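Local structure of PKS_KS domain-containing protein (Photorhabdus luminescens subsp. laumondii, 6SMO) at residues M202-R206 and Y207-D211; N45-W48 and N49-N53; A247-P250 and F251-E254. The protein probably acts as a 3-oxoacyl-[acyl-carrier-protein] synthase of the ketosynthase family, and binds a polyketone chain in its pocket. All coordinates share one frame; numbering follows the deposited sequence.

Contact 1: M202-R206 and Y207-D211; sequences MEHIR and YGRAD
Arg209 folds back over His204 and the last turn of helix 193-206. From its CB, which lies 3.6 Å from His204 O, the chain runs out to CD, 3.9 Å from His204 CD2. A bend at chi3 (-124°) then turns the guanidinium across the imidazole, the two planes 75° apart. NH1 ends 3.6 Å from His204 CD2, which sits at the guanidinium edge, while Glu203 O lies over one guanidinium face, 4.0 Å from NH2. The charge itself is met elsewhere, by Glu171 of the neighbouring Ketoacyl_synth_N domain-containing subunit; His204 NE2 and Tyr168 OH of that subunit are hydrogen-bonded. Tyr207 lies alongside Glu203, its CD2 4.1 Å from Glu203 CB, and has the CG of Arg206 over one ring face; Arg206 itself forms a salt bridge with Asp318.

The carbonyl oxygen of His204 accepts two amides: Arg209 N lies 2.9 Å from His204 O, and Ala210 N lies 3.1 Å from the same His204 O. Gly208 N adds a weak bond to Ile205 O. With the positive phi of Gly208 (91°), the pair Arg209-His204 and Gly208-Ile205 defines a Schellman motif. It ends the helix and sends the chain toward strand 212-219 of the central ketosynthase sheet.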
loop_
_atom_site.group_PDB
_atom_site.type_symbol
_atom_site.label_atom_id
_atom_site.label_comp_id
_atom_site.label_asym_id
_atom_site.label_seq_id
_atom_site.Cartn_x
_atom_site.Cartn_y
_atom_site.Cartn_z
ATOM N N MET B 202 15.628 -2.519 -4.405
ATOM C CA MET B 202 16.943 -1.826 -4.505
ATOM C C MET B 202 17.724 -2.018 -3.198
ATOM O O MET B 202 18.943 -2.277 -3.273
ATOM C CB MET B 202 16.753 -0.329 -4.770
ATOM C CG MET B 202 18.042 0.411 -5.083
ATOM S SD MET B 202 17.913 2.193 -4.783
ATOM C CE MET B 202 17.900 2.225 -2.990
ATOM N N GLU B 203 17.045 -1.893 -2.052
ATOM C CA GLU B 203 17.645 -2.009 -0.694
ATOM C C GLU B 203 18.166 -3.437 -0.477
ATOM O O GLU B 203 19.291 -3.573 0.045
ATOM C CB GLU B 203 16.627 -1.611 0.378
ATOM C CG GLU B 203 16.387 -0.112 0.447
ATOM C CD GLU B 203 15.174 0.308 1.260
ATOM O OE1 GLU B 203 14.679 1.433 1.039
ATOM O OE2 GLU B 203 14.726 -0.487 2.111
ATOM N N HIS B 204 17.386 -4.452 -0.867
ATOM C CA HIS B 204 17.751 -5.893 -0.765
ATOM C C HIS B 204 19.074 -6.152 -1.494
ATOM O O HIS B 204 19.946 -6.823 -0.907
ATOM C CB HIS B 204 16.629 -6.793 -1.308
ATOM C CG HIS B 204 15.535 -7.053 -0.330
ATOM N ND1 HIS B 204 14.227 -6.673 -0.564
ATOM C CD2 HIS B 204 15.544 -7.652 0.880
ATOM C CE1 HIS B 204 13.480 -7.027 0.461
ATOM N NE2 HIS B 204 14.263 -7.630 1.360
ATOM N N ILE B 205 19.215 -5.633 -2.718
ATOM C CA ILE B 205 20.405 -5.853 -3.595
ATOM C C ILE B 205 21.588 -5.048 -3.040
ATOM O O ILE B 205 22.688 -5.625 -2.930
ATOM C CB ILE B 205 20.098 -5.490 -5.064
ATOM C CG1 ILE B 205 18.957 -6.339 -5.635
ATOM C CG2 ILE B 205 21.352 -5.599 -5.923
ATOM C CD1 ILE B 205 18.324 -5.761 -6.880
ATOM N N ARG B 206 21.359 -3.774 -2.704
ATOM C CA ARG B 206 22.418 -2.807 -2.300
ATOM C C ARG B 206 23.081 -3.258 -0.992
ATOM O O ARG B 206 24.322 -3.184 -0.918
ATOM C CB ARG B 206 21.847 -1.393 -2.151
ATOM C CG ARG B 206 22.875 -0.365 -1.699
ATOM C CD ARG B 206 22.615 1.029 -2.238
ATOM N NE ARG B 206 21.620 1.753 -1.463
ATOM C CZ ARG B 206 21.085 2.920 -1.811
ATOM N NH1 ARG B 206 20.187 3.487 -1.023
ATOM N NH2 ARG B 206 21.434 3.514 -2.939
ATOM N N TYR B 207 22.291 -3.705 -0.010
ATOM C CA TYR B 207 22.756 -4.045 1.364
ATOM C C TYR B 207 23.100 -5.540 1.465
ATOM O O TYR B 207 23.430 -5.995 2.577
ATOM C CB TYR B 207 21.722 -3.586 2.396
ATOM C CG TYR B 207 21.520 -2.091 2.436
ATOM C CD1 TYR B 207 22.591 -1.231 2.629
ATOM C CD2 TYR B 207 20.263 -1.528 2.276
ATOM C CE1 TYR B 207 22.420 0.145 2.661
ATOM C CE2 TYR B 207 20.074 -0.156 2.308
ATOM C CZ TYR B 207 21.157 0.685 2.502
ATOM O OH TYR B 207 20.976 2.038 2.531
ATOM N N GLY B 208 23.032 -6.273 0.347
ATOM C CA GLY B 208 23.715 -7.570 0.156
ATOM C C GLY B 208 22.881 -8.776 0.566
ATOM O O GLY B 208 23.490 -9.829 0.831
ATOM N N ARG B 209 21.550 -8.653 0.601
ATOM C CA ARG B 209 20.626 -9.761 0.969
ATOM C C ARG B 209 20.259 -10.572 -0.281
ATOM O O ARG B 209 20.111 -11.803 -0.152
ATOM C CB ARG B 209 19.367 -9.222 1.654
ATOM C CG ARG B 209 19.613 -8.637 3.037
ATOM C CD ARG B 209 18.479 -7.738 3.493
ATOM N NE ARG B 209 18.960 -6.403 3.831
ATOM C CZ ARG B 209 18.271 -5.273 3.683
ATOM N NH1 ARG B 209 17.040 -5.281 3.193
ATOM N NH2 ARG B 209 18.826 -4.122 4.021
ATOM N N ALA B 210 20.110 -9.910 -1.433
ATOM C CA ALA B 210 19.725 -10.528 -2.725
ATOM C C ALA B 210 20.739 -10.160 -3.814
ATOM O O ALA B 210 21.353 -9.080 -3.719
ATOM C CB ALA B 210 18.334 -10.090 -3.109
ATOM N N ASP B 211 20.901 -11.044 -4.805
ATOM C CA ASP B 211 21.711 -10.816 -6.032
ATOM C C ASP B 211 20.765 -10.436 -7.176
ATOM O O ASP B 211 21.057 -9.448 -7.873
ATOM C CB ASP B 211 22.553 -12.046 -6.382
ATOM C CG ASP B 211 23.676 -12.328 -5.397
ATOM O OD1 ASP B 211 24.214 -11.359 -4.822
ATOM O OD2 ASP B 211 24.001 -13.517 -5.206
#

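Contact 2: N45-W48 and N49-N53; sequences NEFW and NNIHN
Trp48, Ile51 and His52 meet along helix 44-53 through contacts three and four residues apart, on a helix whose Phe47 and Trp48 face helix 372-388. The indole carries most of this. With its CG anti to the backbone N (chi1 173°), Trp48 turns one side of its indole to two later side chains, Ile51 near CE3 and His52 near CZ2. Ile51 crosses it at about a right angle, its CD1 3.8 Å from Trp48 CE3. The same methyl lies 4.1 Å from Phe47 CE2, so one carbon bridges two aromatic rings.

His52 comes to the indole differently. Its CB stands above one indole face, offset toward the rim, whereas its imidazole presents an edge: CD2 lies 3.9 Å from Trp48 CZ2, which is close to the imidazole plane. The planes of the imidazole and the five-membered indole ring are 58° apart, so the two rings meet obliquely. In the plane of the same imidazole, ND1 donates to Asn53 OD1 at 3.3 Å, which should limit rotation of the ring. Tyr390 stacks on His52, and Lys388 makes a cation-pi contact with Trp48.

In the backbone, His52 N is bonded to Trp48 O at 2.8 Å; the bond from Ile51 N to Phe47 O is weak. Phe47 packs on Ile377, Ala381 and Leu384, and Trp48 also reaches Leu384. With Asn45, Glu46 and Asn49 exposed and Phe47, Trp48 and Ile51 buried, the pattern is that of an amphipathic helix laid against a second helix.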
loop_
_atom_site.group_PDB
_atom_site.type_symbol
_atom_site.label_atom_id
_atom_site.label_comp_id
_atom_site.label_asym_id
_atom_site.label_seq_id
_atom_site.Cartn_x
_atom_site.Cartn_y
_atom_site.Cartn_z
ATOM N N ASN B 45 8.541 -4.586 -27.250
ATOM C CA ASN B 45 8.667 -4.127 -28.661
ATOM C C ASN B 45 7.430 -3.311 -29.056
ATOM O O ASN B 45 7.608 -2.184 -29.558
ATOM C CB ASN B 45 8.886 -5.299 -29.624
ATOM C CG ASN B 45 10.175 -6.052 -29.364
ATOM O OD1 ASN B 45 11.142 -5.487 -28.856
ATOM N ND2 ASN B 45 10.200 -7.329 -29.711
ATOM N N GLU B 46 6.230 -3.859 -28.832
ATOM C CA GLU B 46 4.932 -3.222 -29.195
ATOM C C GLU B 46 4.707 -1.983 -28.319
ATOM O O GLU B 46 4.275 -0.949 -28.866
ATOM C CB GLU B 46 3.778 -4.216 -29.042
ATOM C CG GLU B 46 2.483 -3.745 -29.680
ATOM C CD GLU B 46 1.261 -4.579 -29.331
ATOM O OE1 GLU B 46 0.199 -3.982 -29.063
ATOM O OE2 GLU B 46 1.372 -5.822 -29.334
ATOM N N PHE B 47 4.989 -2.092 -27.016
ATOM C CA PHE B 47 4.818 -1.015 -26.002
ATOM C C PHE B 47 5.609 0.231 -26.420
ATOM O O PHE B 47 5.030 1.334 -26.392
ATOM C CB PHE B 47 5.252 -1.501 -24.615
ATOM C CG PHE B 47 5.258 -0.438 -23.544
ATOM C CD1 PHE B 47 4.070 0.058 -23.031
ATOM C CD2 PHE B 47 6.451 0.063 -23.046
ATOM C CE1 PHE B 47 4.076 1.032 -22.045
ATOM C CE2 PHE B 47 6.455 1.037 -22.059
ATOM C CZ PHE B 47 5.267 1.520 -21.561
ATOM N N TRP B 48 6.883 0.058 -26.790
ATOM C CA TRP B 48 7.818 1.168 -27.125
ATOM C C TRP B 48 7.359 1.887 -28.400
ATOM O O TRP B 48 7.286 3.132 -28.375
ATOM C CB TRP B 48 9.260 0.667 -27.273
ATOM C CG TRP B 48 10.184 1.736 -27.769
ATOM C CD1 TRP B 48 10.753 1.829 -29.006
ATOM C CD2 TRP B 48 10.599 2.911 -27.049
ATOM N NE1 TRP B 48 11.512 2.965 -29.096
ATOM C CE2 TRP B 48 11.437 3.649 -27.912
ATOM C CE3 TRP B 48 10.356 3.402 -25.761
ATOM C CZ2 TRP B 48 12.031 4.850 -27.523
ATOM C CZ3 TRP B 48 10.943 4.589 -25.378
ATOM C CH2 TRP B 48 11.770 5.301 -26.248
ATOM N N ASN B 49 7.086 1.129 -29.467
ATOM C CA ASN B 49 6.724 1.650 -30.814
ATOM C C ASN B 49 5.558 2.639 -30.697
ATOM O O ASN B 49 5.630 3.705 -31.336
ATOM C CB ASN B 49 6.374 0.520 -31.788
ATOM C CG ASN B 49 7.576 -0.299 -32.212
ATOM O OD1 ASN B 49 8.699 0.198 -32.234
ATOM N ND2 ASN B 49 7.348 -1.555 -32.556
ATOM N N ASN B 50 4.533 2.297 -29.910
ATOM C CA ASN B 50 3.279 3.087 -29.782
ATOM C C ASN B 50 3.558 4.387 -29.016
ATOM O O ASN B 50 3.089 5.444 -29.482
ATOM C CB ASN B 50 2.154 2.261 -29.149
ATOM C CG ASN B 50 1.591 1.217 -30.091
ATOM O OD1 ASN B 50 1.521 0.038 -29.753
ATOM N ND2 ASN B 50 1.196 1.637 -31.281
ATOM N N ILE B 51 4.297 4.324 -27.901
ATOM C CA ILE B 51 4.590 5.512 -27.039
ATOM C C ILE B 51 5.613 6.414 -27.744
ATOM O O ILE B 51 5.582 7.635 -27.493
ATOM C CB ILE B 51 5.040 5.115 -25.615
ATOM C CG1 ILE B 51 6.401 4.411 -25.591
ATOM C CG2 ILE B 51 3.963 4.289 -24.925
ATOM C CD1 ILE B 51 7.071 4.430 -24.236
ATOM N N HIS B 52 6.475 5.837 -28.591
ATOM C CA HIS B 52 7.460 6.571 -29.432
ATOM C C HIS B 52 6.718 7.519 -30.381
ATOM O O HIS B 52 7.077 8.713 -30.425
ATOM C CB HIS B 52 8.354 5.589 -30.204
ATOM C CG HIS B 52 9.395 6.256 -31.038
ATOM N ND1 HIS B 52 9.137 6.712 -32.315
ATOM C CD2 HIS B 52 10.689 6.546 -30.786
ATOM C CE1 HIS B 52 10.228 7.255 -32.814
ATOM N NE2 HIS B 52 11.195 7.165 -31.895
ATOM N N ASN B 53 5.719 6.995 -31.099
ATOM C CA ASN B 53 4.945 7.717 -32.146
ATOM C C ASN B 53 3.911 8.645 -31.492
ATOM O O ASN B 53 3.428 9.561 -32.184
ATOM C CB ASN B 53 4.267 6.743 -33.112
ATOM C CG ASN B 53 5.238 5.777 -33.762
ATOM O OD1 ASN B 53 6.403 6.105 -33.976
ATOM N ND2 ASN B 53 4.766 4.582 -34.076
#

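Contact 3: A247-P250 and F251-E254; sequences ATCP and FSLE
Pro250 CB touches the Phe251 ring at CD2, 3.8 Å away. The backbone carbon Pro250 C comes to the phenyl ring obliquely, 3.4 Å from Phe251 CG, a closeness set by the chain link between the two residues. Beyond these segments, Tyr408 stacks on the phenyl ring and Ser344 of helix 337-350 touches the side chain. Phe251 CG stands anti to its carbonyl carbon (chi1 -51°), and this directs the ring back past the proline.

The two residues are the central pair of a type II beta turn running from Cys249 to Ser252. The evidence is in the backbone: Pro250 has phi/psi in the polyproline region, usual for the second position, and Phe251 has a positive phi of 73°, unusual for a residue with a side chain but required at the third position. The turn closes through a weak bond from Ser252 N to Cys249 O at 3.4 Å, with an N-H...O angle of 154°.

At the mouth of the turn the side chains of Cys249 and Ser252 lie against each other. Cys249 CB is 3.7 Å from Ser252 OG, and Cys249 SG is 4.0 Å from Ser252 CB. The sulfur also comes to about 4.3 Å from Glu254 C, while the Glu254 carboxylate is bound away from here by Thr399.

Chemically, then, the turn combines a weak closing bond with a proline whose ring restricts phi at the second position. Two of its amides find their partners outside it: Phe251 N donates to Asp340 OD2, and Cys249 N is hydrogen-bonded with Ser335 OG.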
loop_
_atom_site.group_PDB
_atom_site.type_symbol
_atom_site.label_atom_id
_atom_site.label_comp_id
_atom_site.label_asym_id
_atom_site.label_seq_id
_atom_site.Cartn_x
_atom_site.Cartn_y
_atom_site.Cartn_z
ATOM N N ALA B 247 -9.327 13.096 -23.093
ATOM C CA ALA B 247 -9.824 13.224 -21.700
ATOM C C ALA B 247 -8.651 13.249 -20.711
ATOM O O ALA B 247 -8.768 13.949 -19.685
ATOM C CB ALA B 247 -10.784 12.103 -21.384
ATOM N N THR B 248 -7.575 12.510 -21.006
ATOM C CA THR B 248 -6.288 12.538 -20.254
ATOM C C THR B 248 -5.319 13.476 -20.987
ATOM O O THR B 248 -4.821 13.091 -22.064
ATOM C CB THR B 248 -5.727 11.126 -20.017
ATOM O OG1 THR B 248 -4.441 11.261 -19.411
ATOM C CG2 THR B 248 -5.605 10.281 -21.268
ATOM N N CYS B 249 -5.090 14.670 -20.429
ATOM C CA CYS B 249 -4.227 15.742 -20.997
ATOM C C CYS B 249 -3.400 16.381 -19.882
ATOM O O CYS B 249 -3.753 17.444 -19.377
ATOM C CB CYS B 249 -5.067 16.792 -21.717
ATOM S SG CYS B 249 -6.480 17.380 -20.749
ATOM N N PRO B 250 -2.289 15.739 -19.451
ATOM C CA PRO B 250 -1.441 16.272 -18.382
ATOM C C PRO B 250 -0.822 17.643 -18.701
ATOM O O PRO B 250 -0.335 17.822 -19.805
ATOM C CB PRO B 250 -0.324 15.224 -18.235
ATOM C CG PRO B 250 -0.910 13.961 -18.826
ATOM C CD PRO B 250 -1.808 14.440 -19.946
ATOM N N PHE B 251 -0.877 18.563 -17.729
ATOM C CA PHE B 251 -0.269 19.923 -17.749
ATOM C C PHE B 251 -1.049 20.863 -18.681
ATOM O O PHE B 251 -0.601 22.014 -18.860
ATOM C CB PHE B 251 1.212 19.854 -18.139
ATOM C CG PHE B 251 2.024 18.867 -17.340
ATOM C CD1 PHE B 251 2.311 19.103 -16.003
ATOM C CD2 PHE B 251 2.498 17.699 -17.920
ATOM C CE1 PHE B 251 3.056 18.194 -15.266
ATOM C CE2 PHE B 251 3.243 16.792 -17.182
ATOM C CZ PHE B 251 3.520 17.041 -15.857
ATOM N N SER B 252 -2.180 20.407 -19.232
ATOM C CA SER B 252 -3.090 21.209 -20.092
ATOM C C SER B 252 -4.098 21.953 -19.209
ATOM O O SER B 252 -4.413 21.445 -18.115
ATOM C CB SER B 252 -3.789 20.347 -21.110
ATOM O OG SER B 252 -2.854 19.731 -21.982
ATOM N N LEU B 253 -4.588 23.101 -19.683
ATOM C CA LEU B 253 -5.537 23.987 -18.953
ATOM C C LEU B 253 -6.929 23.337 -18.900
ATOM O O LEU B 253 -7.720 23.729 -18.019
ATOM C CB LEU B 253 -5.573 25.349 -19.657
ATOM C CG LEU B 253 -6.396 26.448 -18.980
ATOM C CD1 LEU B 253 -6.035 26.596 -17.509
ATOM C CD2 LEU B 253 -6.212 27.774 -19.703
ATOM N N GLU B 254 -7.210 22.376 -19.790
ATOM C CA GLU B 254 -8.538 21.717 -19.939
ATOM C C GLU B 254 -8.710 20.564 -18.939
ATOM O O GLU B 254 -9.868 20.155 -18.729
ATOM C CB GLU B 254 -8.723 21.179 -21.362
ATOM C CG GLU B 254 -8.983 22.256 -22.402
ATOM C CD GLU B 254 -7.746 22.893 -23.011
ATOM O OE1 GLU B 254 -6.645 22.717 -22.450
ATOM O OE2 GLU B 254 -7.887 23.563 -24.052
#

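Overall arrangement
The three contacts follow one another in sequence, and none touches another. Contacts 1 and 3 lie on opposite sides of the chain's centre, their own centres about 39 Å apart; contact 2 is about 32 Å from contact 1 and about 21 Å from contact 3, measured between centres. Nearest atoms of contacts 2 and 3 are about 12 Å apart. Contact 1 ends helix 193-206, which begins just after the pocket residues Gly190 and Cys191, and it faces the neighbouring subunit. Contact 2 packs on helix 372-388, which starts just beyond pocket residues His369 and Leu371. In contact 3, the Pro250 side chain is about 13 Å from the bound polyketone.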